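Local coordinates for L-rhamnose mutarotase (PDB 6HHN) that catalyses the interconversion of the alpha and beta anomers of L-rhamnose, a step in the bacterial breakdown of the algal polysaccharide ulvan, and works as a homodimer, at the interface of chains A and B. Residues are numbered along the deposited sequence; one frame, centred on the assembly and turned at random. Chains: chain A/B, L-rhamnose mutarotase.

Contact 1: the interface of chains A and B. Residues chain A 51, 53, 55, 66, 68; chain B 51, 53, 55, 66, 68.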
loop_
_atom_site.group_PDB
_atom_site.type_symbol
_atom_site.label_atom_id
_atom_site.label_comp_id
_atom_site.label_asym_id
_atom_site.label_seq_id
_atom_site.Cartn_x
_atom_site.Cartn_y
_atom_site.Cartn_z
ATOM N N GLU A 51 -10.686 6.931 2.917
ATOM C CA GLU A 51 -10.252 5.643 2.382
ATOM C C GLU A 51 -8.859 5.277 2.881
ATOM O O GLU A 51 -7.951 4.954 2.111
ATOM C CB GLU A 51 -10.332 5.632 0.864
ATOM C CG GLU A 51 -11.760 5.808 0.376
ATOM C CD GLU A 51 -11.869 5.746 -1.123
ATOM O OE1 GLU A 51 -11.343 4.773 -1.702
ATOM O OE2 GLU A 51 -12.459 6.678 -1.714
ATOM N N SER A 53 -6.499 2.855 4.597
ATOM C CA SER A 53 -6.281 1.451 4.861
ATOM C C SER A 53 -4.863 1.240 5.367
ATOM O O SER A 53 -3.931 1.924 4.930
ATOM C CB SER A 53 -6.376 0.611 3.571
ATOM O OG SER A 53 -7.732 0.448 3.149
ATOM N N PHE A 55 -2.336 -2.207 5.839
ATOM C CA PHE A 55 -2.139 -3.621 5.566
ATOM C C PHE A 55 -0.854 -4.086 6.242
ATOM O O PHE A 55 0.080 -3.297 6.439
ATOM C CB PHE A 55 -1.997 -3.850 4.041
ATOM C CG PHE A 55 -3.143 -3.319 3.224
ATOM C CD1 PHE A 55 -3.135 -2.012 2.764
ATOM C CD2 PHE A 55 -4.220 -4.123 2.915
ATOM C CE1 PHE A 55 -4.173 -1.518 2.002
ATOM C CE2 PHE A 55 -5.278 -3.633 2.154
ATOM C CZ PHE A 55 -5.255 -2.327 1.702
ATOM N N PHE A 66 -2.203 3.249 3.018
ATOM C CA PHE A 66 -2.694 3.975 1.859
ATOM C C PHE A 66 -3.822 4.883 2.329
ATOM O O PHE A 66 -4.673 4.454 3.099
ATOM C CB PHE A 66 -3.244 2.983 0.823
ATOM C CG PHE A 66 -3.973 3.635 -0.316
ATOM C CD1 PHE A 66 -5.339 3.902 -0.234
ATOM C CD2 PHE A 66 -3.294 4.007 -1.455
ATOM C CE1 PHE A 66 -6.002 4.525 -1.274
ATOM C CE2 PHE A 66 -3.971 4.615 -2.515
ATOM C CZ PHE A 66 -5.322 4.876 -2.412
ATOM N N LYS A 68 -6.313 8.593 0.965
ATOM C CA LYS A 68 -6.585 9.736 0.112
ATOM C C LYS A 68 -6.690 10.974 0.983
ATOM O O LYS A 68 -7.244 10.922 2.083
ATOM C CB LYS A 68 -7.896 9.569 -0.635
ATOM C CG LYS A 68 -7.892 8.454 -1.640
ATOM C CD LYS A 68 -9.210 8.446 -2.373
ATOM C CE LYS A 68 -9.337 7.213 -3.223
ATOM N NZ LYS A 68 -10.647 7.168 -3.952
ATOM N N GLU B 51 -8.870 1.966 -9.392
ATOM C CA GLU B 51 -8.024 2.671 -8.432
ATOM C C GLU B 51 -6.797 1.845 -8.064
ATOM O O GLU B 51 -6.490 1.615 -6.892
ATOM C CB GLU B 51 -8.821 3.080 -7.205
ATOM C CG GLU B 51 -9.930 4.059 -7.557
ATOM C CD GLU B 51 -10.697 4.520 -6.347
ATOM O OE1 GLU B 51 -10.043 4.955 -5.378
ATOM O OE2 GLU B 51 -11.945 4.423 -6.365
ATOM N N SER B 53 -3.035 1.482 -7.753
ATOM C CA SER B 53 -1.819 2.234 -7.543
ATOM C C SER B 53 -0.682 1.282 -7.203
ATOM O O SER B 53 -0.891 0.269 -6.526
ATOM C CB SER B 53 -1.936 3.170 -6.322
ATOM O OG SER B 53 -2.740 4.316 -6.616
ATOM N N PHE B 55 3.249 1.792 -5.537
ATOM C CA PHE B 55 4.191 2.687 -4.886
ATOM C C PHE B 55 5.519 1.963 -4.697
ATOM O O PHE B 55 5.558 0.732 -4.573
ATOM C CB PHE B 55 3.657 3.096 -3.492
ATOM C CG PHE B 55 2.283 3.710 -3.509
ATOM C CD1 PHE B 55 1.153 2.914 -3.420
ATOM C CD2 PHE B 55 2.125 5.076 -3.608
ATOM C CE1 PHE B 55 -0.110 3.467 -3.420
ATOM C CE2 PHE B 55 0.854 5.646 -3.619
ATOM C CZ PHE B 55 -0.265 4.838 -3.529
ATOM N N PHE B 66 -1.871 -1.396 -4.367
ATOM C CA PHE B 66 -3.211 -1.289 -3.814
ATOM C C PHE B 66 -4.188 -1.240 -4.980
ATOM O O PHE B 66 -3.945 -0.533 -5.953
ATOM C CB PHE B 66 -3.331 0.009 -2.999
ATOM C CG PHE B 66 -4.733 0.326 -2.566
ATOM C CD1 PHE B 66 -5.586 1.067 -3.382
ATOM C CD2 PHE B 66 -5.211 -0.138 -1.360
ATOM C CE1 PHE B 66 -6.884 1.337 -2.992
ATOM C CE2 PHE B 66 -6.516 0.156 -0.957
ATOM C CZ PHE B 66 -7.346 0.887 -1.781
ATOM N N LYS B 68 -8.731 -1.750 -5.945
ATOM C CA LYS B 68 -10.090 -2.151 -5.632
ATOM C C LYS B 68 -10.563 -3.126 -6.695
ATOM O O LYS B 68 -10.261 -2.959 -7.878
ATOM C CB LYS B 68 -11.031 -0.959 -5.631
ATOM C CG LYS B 68 -10.764 0.032 -4.537
ATOM C CD LYS B 68 -11.811 1.117 -4.586
ATOM C CE LYS B 68 -11.453 2.244 -3.660
ATOM N NZ LYS B 68 -12.469 3.347 -3.700
#
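A:Phe66 and A:Lys68, two apart on extended strand 62-69, project from the same face, while A:Glu51, just ahead of strand 52-57, has a left-handed backbone, phi and psi both positive, and the same three residues of chain B face them across the two-fold axis. This is the sheet-against-sheet core of the rhamnose mutarotase homodimer, in which a residue near the axis meets its own copy. The A:Phe66 and B:Phe66 rings lie face over face, almost parallel, with centroids 4.0 Å apart. CD1 of each sits over the centre of the other ring, and the CE1 atoms of A:Phe66 and B:Phe66 approach to 3.7 Å. Placing CG opposite the backbone N (chi1 171°) sends each ring towards the axis. A:Phe55 comes to the rim of B:Phe66, its CZ 3.8 Å from CD2 of that ring, and B:Phe55 does the same to A:Phe66; each stacked ring is therefore covered on one face and bordered at an edge.

Beside the aromatic stack, two lysines and two glutamates close a ring of salt bridges. B:Lys68 reaches across at about a right angle to A:Glu51, its side-chain amine nitrogen NZ giving a 2.7 Å hydrogen bond to OE1, while the same NZ bonds OE2 of its own B:Glu51 at 2.9 Å. The two-fold axis repeats this for A:Lys68, with B:Glu51 OE1 and its own A:Glu51 OE2. Both carboxylate oxygens are met from above the carboxylate plane, by 35° at OE1 and 42° at OE2. Extended lysine chains bring A:Lys68 NZ within 4.2 Å of B:Lys68 NZ, a closeness that the alternating carboxylates are likely to make tolerable.

Contact 2: the interface of chains A and B. Residues chain A 36, 44, 52-54; chain B 112-114.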
loop_
_atom_site.group_PDB
_atom_site.type_symbol
_atom_site.label_atom_id
_atom_site.label_comp_id
_atom_site.label_asym_id
_atom_site.label_seq_id
_atom_site.Cartn_x
_atom_site.Cartn_y
_atom_site.Cartn_z
ATOM N N LEU A 36 -10.456 2.187 17.443
ATOM C CA LEU A 36 -9.900 3.513 17.199
ATOM C C LEU A 36 -10.843 4.571 17.735
ATOM O O LEU A 36 -12.055 4.504 17.523
ATOM C CB LEU A 36 -9.715 3.728 15.698
ATOM C CG LEU A 36 -9.110 5.074 15.276
ATOM C CD1 LEU A 36 -7.638 5.096 15.626
ATOM C CD2 LEU A 36 -9.310 5.348 13.810
ATOM N N LEU A 44 -9.368 12.996 11.554
ATOM C CA LEU A 44 -8.817 12.618 10.262
ATOM C C LEU A 44 -9.750 13.058 9.141
ATOM O O LEU A 44 -9.312 13.658 8.152
ATOM C CB LEU A 44 -8.575 11.110 10.250
ATOM C CG LEU A 44 -7.407 10.621 11.122
ATOM C CD1 LEU A 44 -7.449 9.116 11.237
ATOM C CD2 LEU A 44 -6.103 11.086 10.525
ATOM N N TYR A 52 -8.707 5.342 4.190
ATOM C CA TYR A 52 -7.445 5.072 4.875
ATOM C C TYR A 52 -7.405 3.596 5.239
ATOM O O TYR A 52 -8.172 3.141 6.085
ATOM C CB TYR A 52 -7.409 5.933 6.137
ATOM C CG TYR A 52 -6.147 5.920 6.962
ATOM C CD1 TYR A 52 -5.009 5.217 6.590
ATOM C CD2 TYR A 52 -6.108 6.635 8.149
ATOM C CE1 TYR A 52 -3.876 5.252 7.380
ATOM C CE2 TYR A 52 -4.998 6.669 8.928
ATOM C CZ TYR A 52 -3.871 5.968 8.555
ATOM O OH TYR A 52 -2.742 6.011 9.368
ATOM N N SER A 53 -6.499 2.855 4.597
ATOM C CA SER A 53 -6.281 1.451 4.861
ATOM C C SER A 53 -4.863 1.240 5.367
ATOM O O SER A 53 -3.931 1.924 4.930
ATOM C CB SER A 53 -6.376 0.611 3.571
ATOM O OG SER A 53 -7.732 0.448 3.149
ATOM N N ILE A 54 -4.709 0.294 6.287
ATOM C CA ILE A 54 -3.387 -0.178 6.691
ATOM C C ILE A 54 -3.370 -1.696 6.530
ATOM O O ILE A 54 -4.302 -2.379 6.971
ATOM C CB ILE A 54 -3.036 0.229 8.132
ATOM C CG1 ILE A 54 -3.124 1.744 8.293
ATOM C CG2 ILE A 54 -1.619 -0.294 8.476
ATOM C CD1 ILE A 54 -3.025 2.227 9.732
ATOM N N PHE B 112 -6.700 -2.347 9.179
ATOM C CA PHE B 112 -7.461 -1.156 9.537
ATOM C C PHE B 112 -8.068 -0.580 8.269
ATOM O O PHE B 112 -7.405 -0.536 7.231
ATOM C CB PHE B 112 -6.560 -0.112 10.196
ATOM C CG PHE B 112 -7.231 1.205 10.439
ATOM C CD1 PHE B 112 -8.223 1.330 11.404
ATOM C CD2 PHE B 112 -6.875 2.323 9.711
ATOM C CE1 PHE B 112 -8.830 2.551 11.628
ATOM C CE2 PHE B 112 -7.502 3.545 9.927
ATOM C CZ PHE B 112 -8.466 3.652 10.891
ATOM N N TYR B 113 -9.323 -0.116 8.373
ATOM C CA TYR B 113 -9.945 0.655 7.311
ATOM C C TYR B 113 -10.856 1.712 7.913
ATOM O O TYR B 113 -11.686 1.400 8.772
ATOM C CB TYR B 113 -10.748 -0.240 6.358
ATOM C CG TYR B 113 -11.522 0.528 5.299
ATOM C CD1 TYR B 113 -10.867 1.210 4.276
ATOM C CD2 TYR B 113 -12.902 0.566 5.322
ATOM C CE1 TYR B 113 -11.561 1.904 3.311
ATOM C CE2 TYR B 113 -13.609 1.258 4.362
ATOM C CZ TYR B 113 -12.931 1.925 3.361
ATOM O OH TYR B 113 -13.638 2.619 2.411
ATOM N N MET B 114 -10.700 2.951 7.439
ATOM C CA MET B 114 -11.632 4.046 7.725
ATOM C C MET B 114 -12.062 4.661 6.400
ATOM O O MET B 114 -11.231 5.216 5.673
ATOM C CB MET B 114 -10.966 5.111 8.611
ATOM C CG MET B 114 -11.911 6.221 9.014
ATOM S SD MET B 114 -11.095 7.761 9.484
ATOM C CE MET B 114 -10.476 8.314 7.899
#
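B:Phe112 pushes its ring between A:Leu36, A:Tyr52 and A:Ile54, the apolar centre where the C-terminal strand of one subunit completes the other. Methyl CD2 of A:Leu36 meets the far end of the ring, 3.5 Å from CZ of B:Phe112. The rim atom CE2 of B:Phe112 points at one face of the A:Tyr52 ring, offset from its centre, with the planes 86° apart. Methyl CD1 of A:Ile54 packs 3.9 Å from CD2 of B:Phe112. Chi1 of 173° swings the phenyl ring away from its own backbone N and into this group. With an alanine here, the A:Tyr52 face and the A:Leu36 methyl would probably lose their aromatic mate, leaving the ring of A:Tyr52, a probable substrate-binding residue, freer to shift. Further out, the bent end of B:Met114 brings CE to CB of A:Leu44 at 4.1 Å.

The rim is an antiparallel backbone ladder. A:Tyr52 and B:Met114 exchange two hydrogen bonds, A:Tyr52 N to B:Met114 O and B:Met114 N to A:Tyr52 O, each 2.9 Å. A:Ile54 N gives a 3.0 Å bond to B:Phe112 O, and the return bond from B:Phe112 N to A:Ile54 O is longer, at 3.3 Å. Strand 106-114 of chain B thus extends the chain A sheet at strand 52-57, with its B:Met114 end against helix 38-46 and near A:His33, the likely proton donor.

Contact 1 and contact 2 have centres about 11 Å apart and share A:Ser53; strand 52-57 runs through both. Its residues alternate in direction, some serving the packing at the two-fold axis and others the strand exchanged from the partner. Contact 2 lies about 6 Å from A:His33 measured from its centre, whereas contact 1 is about 15 Å away, so of these two patches the one formed by the partner's strand lies nearer the likely catalytic histidine. Contact 1 joins the halves symmetrically at the axis, and contact 2, repeated with the chains swapped, probably ties each active site's shape to dimer formation.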